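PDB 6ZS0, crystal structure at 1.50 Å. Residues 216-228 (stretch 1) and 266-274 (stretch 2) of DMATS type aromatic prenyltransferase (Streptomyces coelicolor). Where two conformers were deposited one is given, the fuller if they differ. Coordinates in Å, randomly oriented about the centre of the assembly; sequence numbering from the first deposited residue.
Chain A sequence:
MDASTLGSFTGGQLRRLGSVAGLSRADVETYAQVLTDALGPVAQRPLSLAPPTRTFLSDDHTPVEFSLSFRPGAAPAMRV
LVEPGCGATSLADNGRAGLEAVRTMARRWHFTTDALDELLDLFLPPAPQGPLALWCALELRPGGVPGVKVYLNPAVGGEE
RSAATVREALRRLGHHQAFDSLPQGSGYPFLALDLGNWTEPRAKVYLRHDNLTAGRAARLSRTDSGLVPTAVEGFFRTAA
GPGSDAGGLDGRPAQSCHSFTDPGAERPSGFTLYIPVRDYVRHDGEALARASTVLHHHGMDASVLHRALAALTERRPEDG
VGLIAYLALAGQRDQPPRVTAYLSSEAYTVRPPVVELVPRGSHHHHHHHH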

# COMPACT_ATOMS: atom_id res chain seq x y z
N ARG A 216 -14.12 17.15 -6.87
CA ARG A 216 -14.76 16.02 -6.16
C ARG A 216 -13.79 15.54 -5.07
O ARG A 216 -14.24 15.24 -3.94
CB ARG A 216 -15.17 14.91 -7.13
CG ARG A 216 -16.12 13.91 -6.49
CD ARG A 216 -16.57 12.80 -7.42
NE ARG A 216 -17.09 13.37 -8.66
CZ ARG A 216 -16.58 13.19 -9.86
NH1 ARG A 216 -15.59 12.32 -10.04
NH2 ARG A 216 -17.08 13.83 -10.90
N ALA A 217 -12.50 15.51 -5.39
CA ALA A 217 -11.42 15.08 -4.48
C ALA A 217 -11.45 15.97 -3.23
O ALA A 217 -11.38 15.45 -2.13
CB ALA A 217 -10.11 15.14 -5.19
N ALA A 218 -11.62 17.26 -3.42
CA ALA A 218 -11.72 18.27 -2.34
C ALA A 218 -12.91 18.00 -1.41
O ALA A 218 -12.89 18.50 -0.27
CB ALA A 218 -11.82 19.63 -2.97
N ARG A 219 -13.93 17.26 -1.85
CA ARG A 219 -15.17 17.00 -1.07
C ARG A 219 -15.18 15.60 -0.44
O ARG A 219 -16.18 15.28 0.21
CB ARG A 219 -16.39 17.25 -1.97
CG ARG A 219 -16.61 18.73 -2.24
CD ARG A 219 -17.84 19.03 -3.08
NE ARG A 219 -17.58 18.76 -4.49
CZ ARG A 219 -18.00 17.69 -5.16
NH1 ARG A 219 -17.70 17.56 -6.43
NH2 ARG A 219 -18.72 16.75 -4.55
N LEU A 220 -14.12 14.79 -0.56
CA LEU A 220 -14.15 13.40 -0.01
C LEU A 220 -13.94 13.40 1.51
O LEU A 220 -14.26 12.35 2.15
CB LEU A 220 -13.07 12.57 -0.69
CG LEU A 220 -13.31 12.31 -2.16
CD1 LEU A 220 -12.08 11.68 -2.76
CD2 LEU A 220 -14.54 11.43 -2.38
N SER A 221 -13.35 14.46 2.04
CA SER A 221 -12.99 14.57 3.47
C SER A 221 -13.52 15.87 4.06
O SER A 221 -13.82 16.81 3.28
CB SER A 221 -11.51 14.48 3.65
OG SER A 221 -10.88 15.67 3.21
N ARG A 222 -13.63 15.91 5.39
CA ARG A 222 -13.92 17.13 6.18
C ARG A 222 -12.62 17.57 6.88
O ARG A 222 -11.72 16.73 7.06
CB ARG A 222 -15.06 16.86 7.16
N THR A 223 -12.55 18.84 7.25
CA THR A 223 -11.42 19.51 7.96
C THR A 223 -10.88 18.62 9.10
O THR A 223 -9.62 18.53 9.23
CB THR A 223 -11.87 20.88 8.49
OG1 THR A 223 -10.79 21.44 9.23
CG2 THR A 223 -13.12 20.82 9.35
N ASP A 224 -11.77 17.98 9.85
CA ASP A 224 -11.47 17.21 11.09
C ASP A 224 -10.78 15.87 10.78
O ASP A 224 -10.59 15.09 11.74
CB ASP A 224 -12.74 16.98 11.92
CG ASP A 224 -13.78 16.07 11.29
OD1 ASP A 224 -14.50 15.40 12.06
OD2 ASP A 224 -13.89 16.04 10.03
N SER A 225 -10.41 15.60 9.53
CA SER A 225 -9.64 14.38 9.18
C SER A 225 -8.25 14.74 8.60
O SER A 225 -7.57 13.81 8.14
CB SER A 225 -10.43 13.46 8.28
OG SER A 225 -10.86 14.13 7.12
N GLY A 226 -7.82 16.01 8.71
CA GLY A 226 -6.39 16.39 8.67
C GLY A 226 -5.96 17.16 7.42
O GLY A 226 -4.83 17.64 7.42
N LEU A 227 -6.78 17.22 6.37
CA LEU A 227 -6.45 17.95 5.11
C LEU A 227 -7.48 19.05 4.88
O LEU A 227 -8.63 18.89 5.35
CB LEU A 227 -6.43 16.99 3.91
CG LEU A 227 -5.43 15.84 3.97
CD1 LEU A 227 -5.41 15.09 2.65
CD2 LEU A 227 -4.03 16.32 4.31
N VAL A 228 -7.08 20.09 4.16
CA VAL A 228 -7.97 21.22 3.76
C VAL A 228 -8.18 21.14 2.26
O VAL A 228 -7.27 20.76 1.53
CB VAL A 228 -7.40 22.58 4.24
CG1 VAL A 228 -7.21 22.58 5.76
CG2 VAL A 228 -6.11 22.98 3.54
N GLU A 266 -18.41 7.55 14.90
CA GLU A 266 -19.16 7.29 13.65
C GLU A 266 -18.56 8.11 12.50
O GLU A 266 -19.08 8.01 11.40
CB GLU A 266 -20.63 7.61 13.85
CG GLU A 266 -21.32 6.63 14.79
CD GLU A 266 -22.84 6.66 14.74
OE1 GLU A 266 -23.43 5.72 14.15
OE2 GLU A 266 -23.42 7.63 15.28
N ARG A 267 -17.49 8.87 12.75
CA ARG A 267 -16.86 9.77 11.76
C ARG A 267 -15.36 9.48 11.73
O ARG A 267 -14.78 9.19 12.76
CB ARG A 267 -17.16 11.23 12.13
CG ARG A 267 -18.65 11.53 12.16
CD ARG A 267 -18.98 13.00 12.37
NE ARG A 267 -18.67 13.82 11.20
CZ ARG A 267 -17.58 14.59 11.07
NH1 ARG A 267 -17.41 15.30 9.96
NH2 ARG A 267 -16.67 14.64 12.02
N PRO A 268 -14.71 9.51 10.54
CA PRO A 268 -13.28 9.25 10.47
C PRO A 268 -12.41 10.42 10.96
O PRO A 268 -12.82 11.55 10.81
CB PRO A 268 -13.04 8.98 8.97
CG PRO A 268 -14.13 9.77 8.28
CD PRO A 268 -15.32 9.72 9.22
N SER A 269 -11.27 10.09 11.55
CA SER A 269 -10.27 11.06 12.06
C SER A 269 -9.09 11.18 11.08
O SER A 269 -8.22 12.03 11.31
CB SER A 269 -9.79 10.67 13.42
OG SER A 269 -9.22 9.39 13.39
N GLY A 270 -9.07 10.36 10.03
CA GLY A 270 -7.95 10.41 9.08
C GLY A 270 -8.44 10.18 7.68
O GLY A 270 -9.49 9.51 7.51
N PHE A 271 -7.77 10.80 6.71
CA PHE A 271 -8.13 10.71 5.28
C PHE A 271 -6.87 10.69 4.42
O PHE A 271 -5.97 11.53 4.62
CB PHE A 271 -9.02 11.89 4.89
CG PHE A 271 -9.18 12.06 3.41
CD1 PHE A 271 -8.41 12.97 2.71
CD2 PHE A 271 -10.08 11.27 2.71
CE1 PHE A 271 -8.57 13.13 1.34
CE2 PHE A 271 -10.23 11.43 1.34
CZ PHE A 271 -9.49 12.37 0.65
N THR A 272 -6.81 9.77 3.45
CA THR A 272 -5.69 9.75 2.48
C THR A 272 -6.26 9.69 1.07
O THR A 272 -7.25 8.92 0.85
CB THR A 272 -4.73 8.57 2.73
OG1 THR A 272 -4.24 8.66 4.07
CG2 THR A 272 -3.59 8.55 1.74
N LEU A 273 -5.69 10.49 0.17
CA LEU A 273 -5.96 10.38 -1.29
C LEU A 273 -4.77 9.78 -2.02
O LEU A 273 -3.65 10.27 -1.83
CB LEU A 273 -6.28 11.76 -1.85
CG LEU A 273 -6.65 11.78 -3.34
CD1 LEU A 273 -7.96 11.09 -3.59
CD2 LEU A 273 -6.72 13.21 -3.86
N TYR A 274 -5.03 8.72 -2.79
CA TYR A 274 -4.02 7.96 -3.58
C TYR A 274 -4.25 8.24 -5.07
O TYR A 274 -5.38 8.03 -5.58
CB TYR A 274 -4.16 6.45 -3.33
CG TYR A 274 -4.04 6.01 -1.89
CD1 TYR A 274 -2.85 5.52 -1.37
CD2 TYR A 274 -5.14 6.07 -1.04
CE1 TYR A 274 -2.75 5.12 -0.04
CE2 TYR A 274 -5.06 5.65 0.28
CZ TYR A 274 -3.86 5.21 0.79
OH TYR A 274 -3.78 4.84 2.11
O HOH W 1 -14.56 13.12 9.34

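Residues 216-228 leave the end of a helix and wind through turns across residues 266-274, a loop that leads into a strand beginning at Gly270; the contact buries 553 Å², both sides summed. The backbones come nearest at Ser225 and Gly270, whose CA atoms lie 4.3 Å apart, whereas near the helical end Ala217 CA and Leu273 CA are 7.9 Å apart and side chains fill the gap.

Phe271 contributes the largest share, 125 Å². Its CA-to-CB bond points toward the first stretch, and with chi1 at 167° (t) the ring lies among Ser221, Leu220 and Leu227. Ser221 CB sits over one face, 3.5 Å from the ring centroid and 18° off the ring normal, a CH-pi contact in which a carbon next to a hydroxyl, with slightly polarised C-H bonds, meets the pi cloud; the closest pair is Ser221 CB to Phe271 CG at 3.4 Å. Leu227 CD1 approaches the ring edge, 3.7 Å from Phe271 CD1, and Leu220 CB comes within 3.7 Å of Phe271 CE2. The aromatic ring is thus held by aliphatic carbon from residues on both sides of the 3-10 segment 223-224.

The apolar patch continues along the strand to Leu273, which, like Phe271, points toward the first stretch, while Thr272 between them points away, as strand alternation requires. Leu273 CD1 is 4.2 Å from Leu220 CD1, and Leu273 CD2 is 4.1 Å from Ala217 CB. A type I turn from Ala217 to Leu220, with Leu220 N bonded to Ala217 O at 3.2 Å, brings both contributors to this one patch.

Ser225, with 71 Å² covered, is where main chain meets main chain. Ser225 CA lies 3.5 Å from Ser269 O and Gly270 CA lies 3.5 Å from Ser225 O; both are CA-H...O contacts, so each backbone offers a C-H to a carbonyl of the other. Ser225 O is also 3.3 Å from Phe271 N, and Ser225 OG packs 3.7 Å from Phe271 CB. Within the first stretch, Ser225 N donates to Arg222 O (3.0 Å) and Gly226 N to Thr223 O (3.1 Å), bonds that brace the bend around Ser225. Gly226 follows at phi 111°, psi -13°, where a CB would be jammed against the carbonyl O of Ser225.

Asp224, with 57 Å² covered, supplies the charged contact. Its CA-to-CB bond runs sideways, but the carboxylate end comes nearer and meets Arg267: Arg267 NH2 donates to Asp224 OD1 at 2.3 Å, a very short hydrogen bond within a salt bridge. OD1 lies at the guanidinium edge, near its plane, where the N-H bonds point. Arg222 CB approaches the same edge, 4.0 Å from Arg267 NH1; the rest of the Arg222 side chain is not modelled. A water links the other carboxylate oxygen to the backbone, donating to Asp224 OD2 (3.1 Å) and to Pro268 O (2.8 Å).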